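Local coordinates for protein ribonuclease J (Methanolobus psychrophilus R15, PDB 5HAB) that probably degrades RNA as an exoribonuclease, through a metallo-beta-lactamase fold carrying a beta-CASP domain, at residues V222-T230 and L423-G433; A244-L253 and R273-M284. The protein carries 1 engineered substitution. One frame throughout, in Å; residues are numbered along the deposited sequence.

Interaction 1 of 2, residues V222-T230 and L423-G433; sequences VIALITEST and LKPEHVIPAHG
Leu-225 and Val-428 sit side by side in two parallel strands whose backbone amides and carbonyls interlock. Leu-225 gives its N-H to His-427 O (2.8 Å), and its own carbonyl receives Ile-429 N. Thr-227 repeats the pattern two residues on, with N bound to Ile-429 O and O receiving Ala-431 N. Ser-229 N then donates to Ala-431 O at 2.9 Å. Thr-230 OG1 donates to His-432 O at 2.8 Å, in the carbonyl plane. At the other end the chain turns at Ile-223, and before that corner Glu-426 N donates to Val-222 O (3.0 Å). Val-222 N and Lys-424 O, too far apart to pair directly, share a water that accepts from the first and donates to the second.

On the face carrying Leu-225, that residue's CG lies anti to the backbone N (chi1 168°), which directs the branch to Leu-423. Leu-225 CB rests on the Pro-425 ring, 3.7 Å from Pro-425 CB, and Leu-225 CD1 meets Leu-423 CD1 at 3.8 Å, the two leucines crossing at about a right angle. On the other face Ile-226 CG2 touches Ala-431 CB at 3.8 Å.

Several polar side chains find partners outside the two strands: Thr-227 OG1 at Ala-194 O, Ser-229 OG at His-438 ND1, His-427 ND1 at His-457 NE2, and His-432 NE2 at His-109 NE2. Glu-228 OE1 is gripped twice, by His-410 ND1 and Phe-197 N. With Thr-230 packed on a sugar of the bound RNA, this histidine-rich C-terminal end of the strand pair is consistent with the nuclease active-site cleft. Within the chain, strand 427-431 is the outermost of its sheet, strand 222-228 lies between it and strand 189-194, and helices 413-423 and 435-447 pack against the face of Leu-225 and Thr-227.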
# COMPACT_ATOMS: atom_id res chain seq x y z
N VAL B 222 27.84 -2.66 30.24
CA VAL B 222 26.99 -3.62 29.54
C VAL B 222 27.75 -4.20 28.36
O VAL B 222 28.15 -3.48 27.45
CB VAL B 222 25.66 -2.97 29.09
CG1 VAL B 222 24.82 -3.98 28.32
CG2 VAL B 222 24.89 -2.46 30.29
N ILE B 223 27.97 -5.51 28.41
CA ILE B 223 28.67 -6.23 27.36
C ILE B 223 27.84 -6.30 26.08
O ILE B 223 28.34 -6.07 24.98
CB ILE B 223 29.03 -7.66 27.82
CG1 ILE B 223 29.89 -7.62 29.08
CG2 ILE B 223 29.71 -8.44 26.71
CD1 ILE B 223 30.14 -8.98 29.70
N ALA B 224 26.56 -6.62 26.24
CA ALA B 224 25.70 -6.85 25.09
C ALA B 224 24.25 -6.52 25.43
O ALA B 224 23.78 -6.77 26.54
CB ALA B 224 25.81 -8.29 24.62
N LEU B 225 23.56 -5.94 24.46
CA LEU B 225 22.14 -5.69 24.57
C LEU B 225 21.42 -6.51 23.51
O LEU B 225 21.74 -6.44 22.33
CB LEU B 225 21.82 -4.19 24.39
CG LEU B 225 20.35 -3.81 24.20
CD1 LEU B 225 19.53 -4.20 25.42
CD2 LEU B 225 20.20 -2.32 23.91
N ILE B 226 20.48 -7.33 23.96
CA ILE B 226 19.55 -8.01 23.07
C ILE B 226 18.25 -7.25 23.19
O ILE B 226 17.68 -7.18 24.28
CB ILE B 226 19.37 -9.50 23.41
CG1 ILE B 226 20.69 -10.26 23.24
CG2 ILE B 226 18.24 -10.12 22.58
CD1 ILE B 226 21.49 -10.41 24.52
N THR B 227 17.78 -6.67 22.10
CA THR B 227 16.58 -5.85 22.16
C THR B 227 15.74 -6.08 20.91
O THR B 227 16.26 -6.46 19.86
CB THR B 227 16.93 -4.35 22.35
OG1 THR B 227 15.74 -3.61 22.64
CG2 THR B 227 17.60 -3.77 21.11
N GLU B 228 14.44 -5.88 21.05
CA GLU B 228 13.50 -6.11 19.95
C GLU B 228 13.71 -5.10 18.82
O GLU B 228 14.13 -3.97 19.05
CB GLU B 228 12.06 -6.03 20.47
CG GLU B 228 11.67 -4.64 20.97
CD GLU B 228 10.17 -4.44 21.04
OE1 GLU B 228 9.52 -5.14 21.84
OE2 GLU B 228 9.64 -3.59 20.30
N SER B 229 13.42 -5.52 17.59
CA SER B 229 13.48 -4.60 16.46
C SER B 229 12.08 -4.36 15.89
O SER B 229 11.93 -3.65 14.90
CB SER B 229 14.40 -5.15 15.38
OG SER B 229 13.85 -6.32 14.81
N THR B 230 11.08 -4.96 16.54
CA THR B 230 9.70 -5.04 16.04
C THR B 230 9.13 -3.75 15.45
O THR B 230 8.57 -3.77 14.35
CB THR B 230 8.75 -5.49 17.18
OG1 THR B 230 9.30 -6.64 17.83
CG2 THR B 230 7.38 -5.84 16.63
N LEU B 423 21.98 2.58 28.12
CA LEU B 423 22.69 1.35 28.45
C LEU B 423 24.12 1.35 27.92
O LEU B 423 24.97 0.61 28.42
CB LEU B 423 21.94 0.13 27.90
CG LEU B 423 20.70 -0.28 28.70
CD1 LEU B 423 20.02 -1.48 28.06
CD2 LEU B 423 21.09 -0.58 30.14
N LYS B 424 24.37 2.19 26.92
CA LYS B 424 25.66 2.24 26.22
C LYS B 424 26.29 0.85 26.01
O LYS B 424 27.43 0.62 26.40
CB LYS B 424 26.63 3.15 26.98
CG LYS B 424 26.11 4.56 27.17
CD LYS B 424 27.08 5.42 27.98
CE LYS B 424 26.35 6.48 28.78
NZ LYS B 424 27.27 7.23 29.68
N PRO B 425 25.53 -0.08 25.40
CA PRO B 425 26.08 -1.43 25.29
C PRO B 425 27.29 -1.52 24.36
O PRO B 425 27.41 -0.75 23.41
CB PRO B 425 24.90 -2.22 24.72
CG PRO B 425 24.15 -1.23 23.92
CD PRO B 425 24.24 0.05 24.70
N GLU B 426 28.17 -2.46 24.66
CA GLU B 426 29.36 -2.68 23.86
C GLU B 426 28.99 -3.39 22.55
O GLU B 426 29.60 -3.15 21.51
CB GLU B 426 30.37 -3.51 24.65
CG GLU B 426 31.69 -3.77 23.96
CD GLU B 426 32.66 -4.50 24.87
OE1 GLU B 426 32.32 -4.71 26.05
OE2 GLU B 426 33.76 -4.87 24.40
N HIS B 427 27.98 -4.25 22.63
CA HIS B 427 27.48 -4.98 21.48
C HIS B 427 25.96 -4.94 21.48
O HIS B 427 25.34 -5.01 22.54
CB HIS B 427 27.96 -6.44 21.49
CG HIS B 427 29.44 -6.59 21.41
ND1 HIS B 427 30.12 -6.69 20.21
CD2 HIS B 427 30.38 -6.69 22.38
CE1 HIS B 427 31.41 -6.83 20.45
NE2 HIS B 427 31.60 -6.83 21.76
N VAL B 428 25.35 -4.83 20.30
CA VAL B 428 23.90 -4.84 20.20
C VAL B 428 23.44 -5.94 19.26
O VAL B 428 24.03 -6.15 18.21
CB VAL B 428 23.35 -3.48 19.73
CG1 VAL B 428 21.86 -3.39 20.04
CG2 VAL B 428 24.10 -2.35 20.39
N ILE B 429 22.38 -6.63 19.66
CA ILE B 429 21.81 -7.70 18.85
C ILE B 429 20.31 -7.49 18.75
O ILE B 429 19.61 -7.56 19.76
CB ILE B 429 22.14 -9.09 19.43
CG1 ILE B 429 23.65 -9.30 19.55
CG2 ILE B 429 21.47 -10.21 18.60
CD1 ILE B 429 24.23 -8.86 20.89
N PRO B 430 19.80 -7.24 17.54
CA PRO B 430 18.35 -7.13 17.41
C PRO B 430 17.66 -8.49 17.40
O PRO B 430 18.21 -9.46 16.89
CB PRO B 430 18.17 -6.41 16.06
CG PRO B 430 19.40 -6.75 15.28
CD PRO B 430 20.51 -6.82 16.31
N ALA B 431 16.47 -8.54 17.98
CA ALA B 431 15.72 -9.78 18.13
C ALA B 431 14.22 -9.51 17.96
O ALA B 431 13.83 -8.38 17.69
CB ALA B 431 15.99 -10.40 19.49
N HIS B 432 13.40 -10.54 18.13
CA HIS B 432 11.94 -10.40 18.07
C HIS B 432 11.46 -9.79 16.76
O HIS B 432 10.73 -8.80 16.76
CB HIS B 432 11.41 -9.55 19.23
CG HIS B 432 11.29 -10.28 20.53
ND1 HIS B 432 12.25 -11.14 21.00
CD2 HIS B 432 10.31 -10.27 21.46
CE1 HIS B 432 11.87 -11.63 22.16
NE2 HIS B 432 10.70 -11.12 22.47
N GLY B 433 11.86 -10.38 15.64
CA GLY B 433 11.37 -9.90 14.36
C GLY B 433 11.99 -10.57 13.16
O GLY B 433 12.81 -11.49 13.28
O HOH W 1 28.33 -0.08 29.22

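Interaction 2 of 2, residues A244-L253 and R273-M284; sequences AHMMLKDVLL and RVNSIVQFAQEM. With SO4 (sulfate ion), chain L.
Ala-244 lays its CB over one face of the Arg-273 guanidinium, 3.7 Å from Arg-273 NH1, while the charged group is held from outside by a salt bridge to Glu-241 and a hydrogen bond to His-406. One residue on, the first torsion of His-245 is extended (chi1 179°), which carries the imidazole across to the partner helix. There His-245 ND1 and Ser-276 OG share a short hydrogen bond of 2.6 Å, with the hydroxyl in the plane of the ring. Over one face of the same imidazole lies the end of Phe-280, with its CZ 3.3 Å from His-245 CE1, the ring planes inclined at 44°. A sulfate, probably from the crystallisation liquor, is modelled implausibly close to His-245 and Lys-249, and its exact position is doubtful.

Leu-248 CD2 packs against Ile-277 CG1 (3.5 Å) and Arg-273 CD (3.6 Å). Segments 244-253 and 273-283 cross at -33°, and their parent helices 241-253 and 271-283 are joined in sequence through strand 262-266 of the parallel beta-CASP sheet; Leu-248 and Ile-277 both also reach that sheet. Phe-280 is a knob in a hole formed by His-245, Leu-248, Lys-249 and Leu-252. Lys-249 CA lies over one face of the phenyl ring and Ser-276 O over the opposite face, and Lys-249 CB approaches Phe-280 CZ to 3.4 Å. Leu-252 CD1 reaches Phe-280 CD2 at 3.8 Å, the side chains at about a right angle. Last, Leu-253 splits its methyls, CD1 beside the Glu-283 carboxylate and CD2 against Met-284 CB at 3.5 Å.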
# COMPACT_ATOMS: atom_id res chain seq x y z
N ALA B 244 -4.44 5.46 24.78
CA ALA B 244 -5.46 4.44 24.51
C ALA B 244 -6.58 4.54 25.54
O ALA B 244 -7.76 4.35 25.23
CB ALA B 244 -4.85 3.04 24.52
N HIS B 245 -6.19 4.84 26.78
CA HIS B 245 -7.15 5.08 27.84
C HIS B 245 -8.11 6.21 27.45
O HIS B 245 -9.33 6.05 27.48
CB HIS B 245 -6.41 5.41 29.14
CG HIS B 245 -7.31 5.70 30.30
ND1 HIS B 245 -7.87 4.71 31.08
CD2 HIS B 245 -7.75 6.88 30.82
CE1 HIS B 245 -8.61 5.26 32.03
NE2 HIS B 245 -8.55 6.57 31.89
N MET B 246 -7.54 7.34 27.04
CA MET B 246 -8.31 8.52 26.64
C MET B 246 -9.22 8.23 25.45
O MET B 246 -10.41 8.54 25.48
CB MET B 246 -7.36 9.67 26.30
CG MET B 246 -6.48 10.19 27.43
SD MET B 246 -7.26 11.39 28.52
CE MET B 246 -8.13 10.34 29.68
N MET B 247 -8.67 7.61 24.41
CA MET B 247 -9.45 7.29 23.22
C MET B 247 -10.61 6.34 23.52
O MET B 247 -11.72 6.51 23.00
CB MET B 247 -8.56 6.69 22.13
CG MET B 247 -7.53 7.66 21.57
SD MET B 247 -6.74 7.10 20.05
CE MET B 247 -6.09 5.50 20.52
N LEU B 248 -10.35 5.35 24.36
CA LEU B 248 -11.38 4.38 24.71
C LEU B 248 -12.47 5.06 25.55
O LEU B 248 -13.67 4.81 25.36
CB LEU B 248 -10.76 3.20 25.46
CG LEU B 248 -11.57 1.90 25.55
CD1 LEU B 248 -12.24 1.55 24.23
CD2 LEU B 248 -10.64 0.78 25.97
N LYS B 249 -12.05 5.94 26.46
CA LYS B 249 -13.00 6.74 27.22
C LYS B 249 -13.92 7.52 26.30
O LYS B 249 -15.15 7.46 26.44
CB LYS B 249 -12.25 7.71 28.14
CG LYS B 249 -13.16 8.55 29.03
CD LYS B 249 -12.34 9.39 30.00
CE LYS B 249 -13.23 10.01 31.07
NZ LYS B 249 -12.42 10.58 32.19
N ASP B 250 -13.33 8.21 25.33
CA ASP B 250 -14.08 9.04 24.40
C ASP B 250 -15.05 8.20 23.57
O ASP B 250 -16.19 8.61 23.33
CB ASP B 250 -13.12 9.82 23.48
CG ASP B 250 -13.76 11.04 22.84
OD1 ASP B 250 -15.01 11.12 22.81
OD2 ASP B 250 -13.02 11.92 22.38
N VAL B 251 -14.61 7.03 23.13
CA VAL B 251 -15.46 6.17 22.32
C VAL B 251 -16.64 5.64 23.15
O VAL B 251 -17.75 5.48 22.63
CB VAL B 251 -14.65 5.00 21.71
CG1 VAL B 251 -15.58 3.97 21.08
CG2 VAL B 251 -13.66 5.53 20.68
N LEU B 252 -16.40 5.39 24.43
CA LEU B 252 -17.43 4.74 25.25
C LEU B 252 -18.43 5.74 25.83
O LEU B 252 -19.62 5.43 25.93
CB LEU B 252 -16.78 3.93 26.38
CG LEU B 252 -16.22 2.58 25.94
CD1 LEU B 252 -15.33 1.97 27.01
CD2 LEU B 252 -17.35 1.64 25.57
N LEU B 253 -17.96 6.93 26.18
CA LEU B 253 -18.83 7.93 26.80
C LEU B 253 -19.32 8.98 25.80
O LEU B 253 -20.45 9.45 25.89
CB LEU B 253 -18.09 8.63 27.95
CG LEU B 253 -17.63 7.74 29.11
CD1 LEU B 253 -16.70 8.51 30.03
CD2 LEU B 253 -18.83 7.21 29.87
N ARG B 273 -5.74 -2.33 29.96
CA ARG B 273 -6.83 -2.00 29.06
C ARG B 273 -8.17 -2.44 29.63
O ARG B 273 -9.12 -1.65 29.68
CB ARG B 273 -6.60 -2.66 27.70
CG ARG B 273 -7.70 -2.39 26.70
CD ARG B 273 -7.52 -1.05 26.05
NE ARG B 273 -6.57 -1.13 24.94
CZ ARG B 273 -5.30 -0.76 25.02
NH1 ARG B 273 -4.84 -0.28 26.16
NH2 ARG B 273 -4.50 -0.87 23.97
N VAL B 274 -8.25 -3.71 30.03
CA VAL B 274 -9.46 -4.27 30.61
C VAL B 274 -9.89 -3.48 31.84
O VAL B 274 -11.08 -3.18 32.02
CB VAL B 274 -9.27 -5.76 30.96
CG1 VAL B 274 -10.47 -6.28 31.73
CG2 VAL B 274 -9.03 -6.58 29.71
N ASN B 275 -8.91 -3.13 32.67
CA ASN B 275 -9.13 -2.30 33.84
C ASN B 275 -9.83 -1.00 33.46
O ASN B 275 -10.91 -0.68 33.98
CB ASN B 275 -7.79 -2.00 34.54
CG ASN B 275 -7.97 -1.41 35.92
OD1 ASN B 275 -8.78 -1.89 36.72
ND2 ASN B 275 -7.21 -0.36 36.22
N SER B 276 -9.21 -0.28 32.53
CA SER B 276 -9.79 0.96 32.01
C SER B 276 -11.23 0.73 31.58
O SER B 276 -12.11 1.52 31.92
CB SER B 276 -8.96 1.49 30.83
OG SER B 276 -7.76 2.09 31.28
N ILE B 277 -11.47 -0.36 30.86
CA ILE B 277 -12.80 -0.64 30.35
C ILE B 277 -13.82 -0.82 31.48
O ILE B 277 -14.91 -0.24 31.41
CB ILE B 277 -12.81 -1.87 29.45
CG1 ILE B 277 -11.88 -1.64 28.25
CG2 ILE B 277 -14.21 -2.17 28.96
CD1 ILE B 277 -11.67 -2.87 27.40
N VAL B 278 -13.48 -1.57 32.52
CA VAL B 278 -14.47 -1.81 33.58
C VAL B 278 -14.72 -0.51 34.36
O VAL B 278 -15.86 -0.24 34.76
CB VAL B 278 -14.07 -2.98 34.52
CG1 VAL B 278 -13.89 -4.27 33.71
CG2 VAL B 278 -12.83 -2.67 35.33
N GLN B 279 -13.68 0.30 34.55
CA GLN B 279 -13.87 1.61 35.16
C GLN B 279 -14.84 2.48 34.34
O GLN B 279 -15.73 3.13 34.89
CB GLN B 279 -12.54 2.35 35.34
CG GLN B 279 -11.63 1.71 36.38
CD GLN B 279 -10.32 2.47 36.53
OE1 GLN B 279 -9.88 3.17 35.62
NE2 GLN B 279 -9.69 2.33 37.70
N PHE B 280 -14.66 2.48 33.02
CA PHE B 280 -15.55 3.23 32.14
C PHE B 280 -16.98 2.71 32.23
O PHE B 280 -17.93 3.48 32.15
CB PHE B 280 -15.06 3.17 30.70
CG PHE B 280 -13.75 3.84 30.49
CD1 PHE B 280 -13.38 4.92 31.27
CD2 PHE B 280 -12.87 3.39 29.51
CE1 PHE B 280 -12.16 5.55 31.09
CE2 PHE B 280 -11.66 4.01 29.32
CZ PHE B 280 -11.30 5.09 30.11
N ALA B 281 -17.12 1.40 32.39
CA ALA B 281 -18.44 0.79 32.56
C ALA B 281 -19.09 1.32 33.83
O ALA B 281 -20.29 1.57 33.88
CB ALA B 281 -18.34 -0.72 32.60
N GLN B 282 -18.27 1.50 34.86
CA GLN B 282 -18.76 2.07 36.12
C GLN B 282 -19.06 3.56 35.98
O GLN B 282 -19.81 4.11 36.78
CB GLN B 282 -17.76 1.82 37.25
CG GLN B 282 -17.60 0.34 37.63
CD GLN B 282 -18.90 -0.32 38.09
OE1 GLN B 282 -19.14 -0.45 39.29
NE2 GLN B 282 -19.72 -0.75 37.14
N GLU B 283 -18.47 4.22 34.99
CA GLU B 283 -18.72 5.65 34.81
C GLU B 283 -19.88 5.92 33.82
O GLU B 283 -20.30 7.06 33.64
CB GLU B 283 -17.42 6.35 34.35
CG GLU B 283 -17.49 7.88 34.29
CD GLU B 283 -16.15 8.52 33.96
OE1 GLU B 283 -16.11 9.76 33.78
OE2 GLU B 283 -15.14 7.78 33.87
N MET B 284 -20.41 4.88 33.19
CA MET B 284 -21.53 5.06 32.27
C MET B 284 -22.80 4.29 32.64
O MET B 284 -23.67 4.09 31.79
CB MET B 284 -21.10 4.72 30.84
CG MET B 284 -20.68 3.29 30.59
SD MET B 284 -19.71 3.12 29.08
CE MET B 284 -19.88 1.38 28.79
S SO4 L . -10.76 9.05 33.70
O1 SO4 L . -11.75 9.94 33.11
O2 SO4 L . -9.80 9.83 34.48
O3 SO4 L . -11.42 8.08 34.57
O4 SO4 L . -10.05 8.34 32.64

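Overall arrangement
The two interactions lie on opposite sides of the chain's centre, their centres 36 Å apart and their nearest atoms about 15 Å apart. In sequence, helix 241-253 is the next helix or strand after strand 222-228, and both segments of interaction 2 come before the chain returns with strand 427-431. Interaction 1 joins the stretches that flank the inserted beta-CASP region, at one edge of the mixed sheet of the metallo-beta-lactamase part. Interaction 2 belongs to the inserted part, packing two helices on its separate parallel sheet. The nearest atoms of the bound RNA are about 4 Å from interaction 1 and about 7 Å from interaction 2, consistent with substrate bound where the two parts meet.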